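Local coordinates for 3-hydroxyacyl-CoA dehydrogenase (Burkholderia thailandensis, PDB 4XGN), which binds NAD and probably catalyses the NAD-dependent oxidation of 3-hydroxyacyl-CoA to 3-ketoacyl-CoA, as a short-chain dehydrogenase, at residues Phe61-Cys64 / Glu70-Gln73; Ala74-Ala79 / Ile127-Ala132. All blocks are in the same frame, centred on the assembly; numbering follows the deposited sequence.

Contact 1. Residues Phe61-Cys64 / Glu70-Gln73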
loop_
_atom_site.group_PDB
_atom_site.type_symbol
_atom_site.label_atom_id
_atom_site.label_comp_id
_atom_site.label_asym_id
_atom_site.label_seq_id
_atom_site.Cartn_x
_atom_site.Cartn_y
_atom_site.Cartn_z
ATOM N N PHE A 61 6.302 -8.996 -36.701
ATOM C CA PHE A 61 5.115 -9.528 -35.980
ATOM C C PHE A 61 5.166 -11.030 -35.827
ATOM O O PHE A 61 5.520 -11.769 -36.751
ATOM C CB PHE A 61 3.830 -9.162 -36.723
ATOM C CG PHE A 61 2.613 -9.756 -36.132
ATOM C CD1 PHE A 61 2.128 -9.251 -34.962
ATOM C CD2 PHE A 61 1.974 -10.835 -36.695
ATOM C CE1 PHE A 61 1.024 -9.822 -34.351
ATOM C CE2 PHE A 61 0.858 -11.417 -36.090
ATOM C CZ PHE A 61 0.386 -10.898 -34.927
ATOM N N VAL A 62 4.747 -11.505 -34.648
ATOM C CA VAL A 62 4.540 -12.928 -34.377
ATOM C C VAL A 62 3.145 -13.101 -33.776
ATOM O O VAL A 62 2.827 -12.495 -32.752
ATOM C CB VAL A 62 5.581 -13.423 -33.374
ATOM C CG1 VAL A 62 5.384 -14.887 -33.010
ATOM C CG2 VAL A 62 6.968 -13.092 -33.852
ATOM N N ARG A 63 2.304 -13.927 -34.415
ATOM C CA ARG A 63 1.021 -14.316 -33.798
ATOM C C ARG A 63 1.324 -15.082 -32.520
ATOM O O ARG A 63 1.961 -16.136 -32.547
ATOM C CB ARG A 63 0.190 -15.158 -34.736
ATOM C CG ARG A 63 -1.228 -15.389 -34.249
ATOM C CD ARG A 63 -1.392 -16.434 -33.183
ATOM N NE ARG A 63 -2.799 -16.645 -32.816
ATOM C CZ ARG A 63 -3.199 -17.442 -31.835
ATOM N NH1 ARG A 63 -2.328 -18.190 -31.163
ATOM N NH2 ARG A 63 -4.483 -17.547 -31.570
ATOM N N CYS A 64 0.901 -14.510 -31.396
ATOM C CA CYS A 64 1.298 -15.004 -30.091
ATOM C C CYS A 64 0.171 -14.860 -29.095
ATOM O O CYS A 64 -0.281 -13.756 -28.795
ATOM C CB CYS A 64 2.590 -14.312 -29.661
ATOM S SG CYS A 64 3.054 -14.591 -27.920
ATOM N N GLU A 70 4.384 -22.323 -26.389
ATOM C CA GLU A 70 5.025 -22.299 -27.739
ATOM C C GLU A 70 5.013 -20.912 -28.367
ATOM O O GLU A 70 5.964 -20.566 -29.075
ATOM C CB GLU A 70 4.449 -23.354 -28.697
ATOM C CG GLU A 70 4.861 -24.785 -28.306
ATOM C CD GLU A 70 4.035 -25.366 -27.161
ATOM O OE1 GLU A 70 3.105 -24.655 -26.668
ATOM O OE2 GLU A 70 4.279 -26.578 -26.780
ATOM N N ASP A 71 3.961 -20.130 -28.089
ATOM C CA ASP A 71 3.854 -18.788 -28.626
ATOM C C ASP A 71 4.847 -17.846 -27.978
ATOM O O ASP A 71 5.459 -17.010 -28.658
ATOM C CB ASP A 71 2.446 -18.263 -28.500
ATOM C CG ASP A 71 1.453 -18.991 -29.428
ATOM O OD1 ASP A 71 1.837 -20.019 -30.055
ATOM O OD2 ASP A 71 0.289 -18.566 -29.558
ATOM N N ALA A 72 4.970 -17.948 -26.658
ATOM C CA ALA A 72 6.001 -17.171 -25.958
ATOM C C ALA A 72 7.361 -17.473 -26.539
ATOM O O ALA A 72 8.169 -16.554 -26.787
ATOM C CB ALA A 72 5.978 -17.430 -24.421
ATOM N N GLN A 73 7.641 -18.756 -26.731
ATOM C CA GLN A 73 8.948 -19.178 -27.261
ATOM C C GLN A 73 9.204 -18.617 -28.641
ATOM O O GLN A 73 10.295 -18.122 -28.918
ATOM C CB GLN A 73 9.090 -20.704 -27.245
ATOM C CG GLN A 73 9.165 -21.281 -25.834
ATOM C CD GLN A 73 9.039 -22.796 -25.776
ATOM O OE1 GLN A 73 8.422 -23.451 -26.644
ATOM N NE2 GLN A 73 9.588 -23.367 -24.727
#
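Cys64 and Asp71 make the close-packed half of this contact, where the chain just past the end of strand 60-63 meets the first turn of helix 69-82. Their CA atoms stand 4.8 Å apart. With SG set anti to the backbone N (chi1 169°), the thiol of Cys64 lies over the helix at Asp71, with SG 3.8 Å from Asp71 CB and 3.5 Å from Asp71 O. The same SG is also 4.1 Å from Ala72 N. From the other direction, CB of Asp71 rests against the Cys64 backbone, 3.8 Å from Cys64 CA. Cys64 is buried here, and the bound NAD touches it as a member of the dinucleotide pocket.

The other half faces solvent and is held by charge. Arg63 bends at chi2 (-78°), which carries its exposed guanidinium round to the carboxylate of Asp71, and NH1 forms a salt bridge of 3.1 Å with Asp71 OD2. The carboxylate oxygen comes to the edge of the guanidinium, near its plane, but the two flat groups are turned 87° to each other, so one nitrogen and one oxygen carry the pairing instead of a two-pronged bridge. OD2 also accepts a hydrogen bond from Asp65 N, which ties the carboxylate to the loop leaving the strand, while OD1 has a long, weak ion pair with Arg68.

In this Rossmann-type fold the contact belongs to the turn from the outermost strand of the parallel sheet within this chain into the following helix. Strand 39-44 pairs with the strand on its inner side, Gln47 of helix 47-57 touches Arg63, and Met126 of helix 109-135 packs on both Cys64 and Ala72.

Contact 2. Residues Ala74-Ala79 / Ile127-Ala132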
loop_
_atom_site.group_PDB
_atom_site.type_symbol
_atom_site.label_atom_id
_atom_site.label_comp_id
_atom_site.label_asym_id
_atom_site.label_seq_id
_atom_site.Cartn_x
_atom_site.Cartn_y
_atom_site.Cartn_z
ATOM N N ALA A 74 8.198 -18.664 -29.507
ATOM C CA ALA A 74 8.337 -18.108 -30.858
ATOM C C ALA A 74 8.581 -16.617 -30.842
ATOM O O ALA A 74 9.464 -16.140 -31.579
ATOM C CB ALA A 74 7.098 -18.450 -31.705
ATOM N N ALA A 75 7.895 -15.901 -29.936
ATOM C CA ALA A 75 7.980 -14.456 -29.910
ATOM C C ALA A 75 9.358 -14.074 -29.412
ATOM O O ALA A 75 10.004 -13.205 -29.999
ATOM C CB ALA A 75 6.885 -13.826 -29.045
ATOM N N VAL A 76 9.830 -14.756 -28.364
ATOM C CA VAL A 76 11.196 -14.492 -27.876
ATOM C C VAL A 76 12.274 -14.866 -28.896
ATOM O O VAL A 76 13.276 -14.128 -29.009
ATOM C CB VAL A 76 11.437 -15.118 -26.481
ATOM C CG1 VAL A 76 12.879 -14.966 -26.015
ATOM C CG2 VAL A 76 10.481 -14.492 -25.523
ATOM N N ALA A 77 12.072 -15.947 -29.631
ATOM C CA ALA A 77 12.999 -16.350 -30.684
ATOM C C ALA A 77 13.113 -15.325 -31.784
ATOM O O ALA A 77 14.227 -15.012 -32.249
ATOM C CB ALA A 77 12.622 -17.695 -31.255
ATOM N N ALA A 78 11.972 -14.806 -32.219
ATOM C CA ALA A 78 11.949 -13.763 -33.224
ATOM C C ALA A 78 12.725 -12.537 -32.753
ATOM O O ALA A 78 13.504 -11.963 -33.497
ATOM C CB ALA A 78 10.538 -13.383 -33.581
ATOM N N ALA A 79 12.562 -12.164 -31.482
ATOM C CA ALA A 79 13.303 -11.022 -30.944
ATOM C C ALA A 79 14.811 -11.267 -30.924
ATOM O O ALA A 79 15.574 -10.406 -31.398
ATOM C CB ALA A 79 12.806 -10.655 -29.553
ATOM N N ILE A 127 7.232 -13.318 -19.291
ATOM C CA ILE A 127 8.389 -12.937 -18.463
ATOM C C ILE A 127 9.409 -14.065 -18.341
ATOM O O ILE A 127 10.595 -13.836 -18.523
ATOM C CB ILE A 127 7.935 -12.464 -17.055
ATOM C CG1 ILE A 127 7.184 -11.106 -17.143
ATOM C CG2 ILE A 127 9.087 -12.436 -16.048
ATOM C CD1 ILE A 127 6.537 -10.670 -15.849
ATOM N N ARG A 128 8.961 -15.275 -18.069
ATOM C CA ARG A 128 9.898 -16.328 -17.760
ATOM C C ARG A 128 10.728 -16.678 -19.003
ATOM O O ARG A 128 11.921 -16.940 -18.883
ATOM C CB ARG A 128 9.140 -17.538 -17.188
ATOM C CG ARG A 128 8.336 -18.327 -18.206
ATOM C CD ARG A 128 7.310 -19.297 -17.628
ATOM N NE ARG A 128 6.733 -19.931 -18.805
ATOM C CZ ARG A 128 7.242 -21.003 -19.424
ATOM N NH1 ARG A 128 8.185 -21.755 -18.871
ATOM N NH2 ARG A 128 6.762 -21.347 -20.613
ATOM N N VAL A 129 10.094 -16.644 -20.176
ATOM C CA VAL A 129 10.762 -16.999 -21.400
ATOM C C VAL A 129 11.705 -15.873 -21.855
ATOM O O VAL A 129 12.893 -16.114 -22.233
ATOM C CB VAL A 129 9.750 -17.415 -22.499
ATOM C CG1 VAL A 129 10.485 -17.772 -23.788
ATOM C CG2 VAL A 129 8.917 -18.625 -22.055
ATOM N N ALA A 130 11.187 -14.641 -21.847
ATOM C CA ALA A 130 12.026 -13.484 -22.137
ATOM C C ALA A 130 13.197 -13.311 -21.157
ATOM O O ALA A 130 14.302 -12.983 -21.582
ATOM C CB ALA A 130 11.200 -12.217 -22.209
ATOM N N ALA A 131 12.964 -13.557 -19.864
ATOM C CA ALA A 131 14.020 -13.447 -18.875
ATOM C C ALA A 131 15.130 -14.476 -19.102
ATOM O O ALA A 131 16.308 -14.166 -18.954
ATOM C CB ALA A 131 13.433 -13.589 -17.467
ATOM N N ALA A 132 14.743 -15.692 -19.448
ATOM C CA ALA A 132 15.732 -16.724 -19.710
ATOM C C ALA A 132 16.624 -16.273 -20.894
ATOM O O ALA A 132 17.834 -16.474 -20.860
ATOM C CB ALA A 132 15.067 -18.027 -20.025
#
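The side chains of Val76, Val129 and Ala130 meet through aliphatic contacts. The CG2 branch of Val76 does most of the touching, 3.7 Å from Val129 CG1 and 4.1 Å from Ala130 CB. The two valines approach at a slant, and Val129 turns its CG1 branch, anti to the backbone N (chi1 179°), to Val76, where it also lies 3.9 Å from Val76 CB. The other branch of this residue points along its own helix: Val129 CG2 lies 3.7 Å above the plane of the Arg128 guanidinium, offset toward the rim of that group.

Side chain against backbone is the second kind of contact. Val76 CG2 comes within 3.7 Å of Ala130 N, and Val76 CG1 lies 4.0 Å from Val129 O. Val76 CG2 is thus near both the amide nitrogen and the methyl of Ala130, and the CA atoms of Val76 and Ala130 are 5.9 Å apart. Helices 69-82 and 109-135 cover the same face of the central parallel sheet in the Rossmann fold of the short-chain dehydrogenases, and this contact fills the seam between them. Underneath, Val76 rests on Leu17 of strand 15-19 and Ala130 on Leu88 of strand 85-90, two neighbouring strands.

The polar interactions beside this seam centre on Arg128, whose NH2 forms a salt bridge with Glu69 OE2, linking this helix to the beginning of helix 69-82, and a hydrogen bond with Asn125 OD1. Arg128 NH1 donates instead to His107 O of a second subunit, and Ala131 and Ala132 pack on Val101 and Pro106, respectively, of that same subunit.

How the contacts relate
From the N terminus, the chain runs along strand 60-63, turns, and enters helix 69-82; contact 1 closes this short loop of five residues. Contact 2 opens directly afterwards on the same helix and closes a far longer loop, 47 residues that include strand 85-90 and the first part of helix 109-135. The two are in series, neither enclosing nor crossing the other, with centres about 9 Å apart. They also touch: Val62 CG2 packs on Ala78 CB at 3.6 Å, and Ala72 CB on Val129 CG2 at 4.0 Å. Helix 69-82 thereby joins the outermost strand of the sheet within this chain to the helix at the subunit interface.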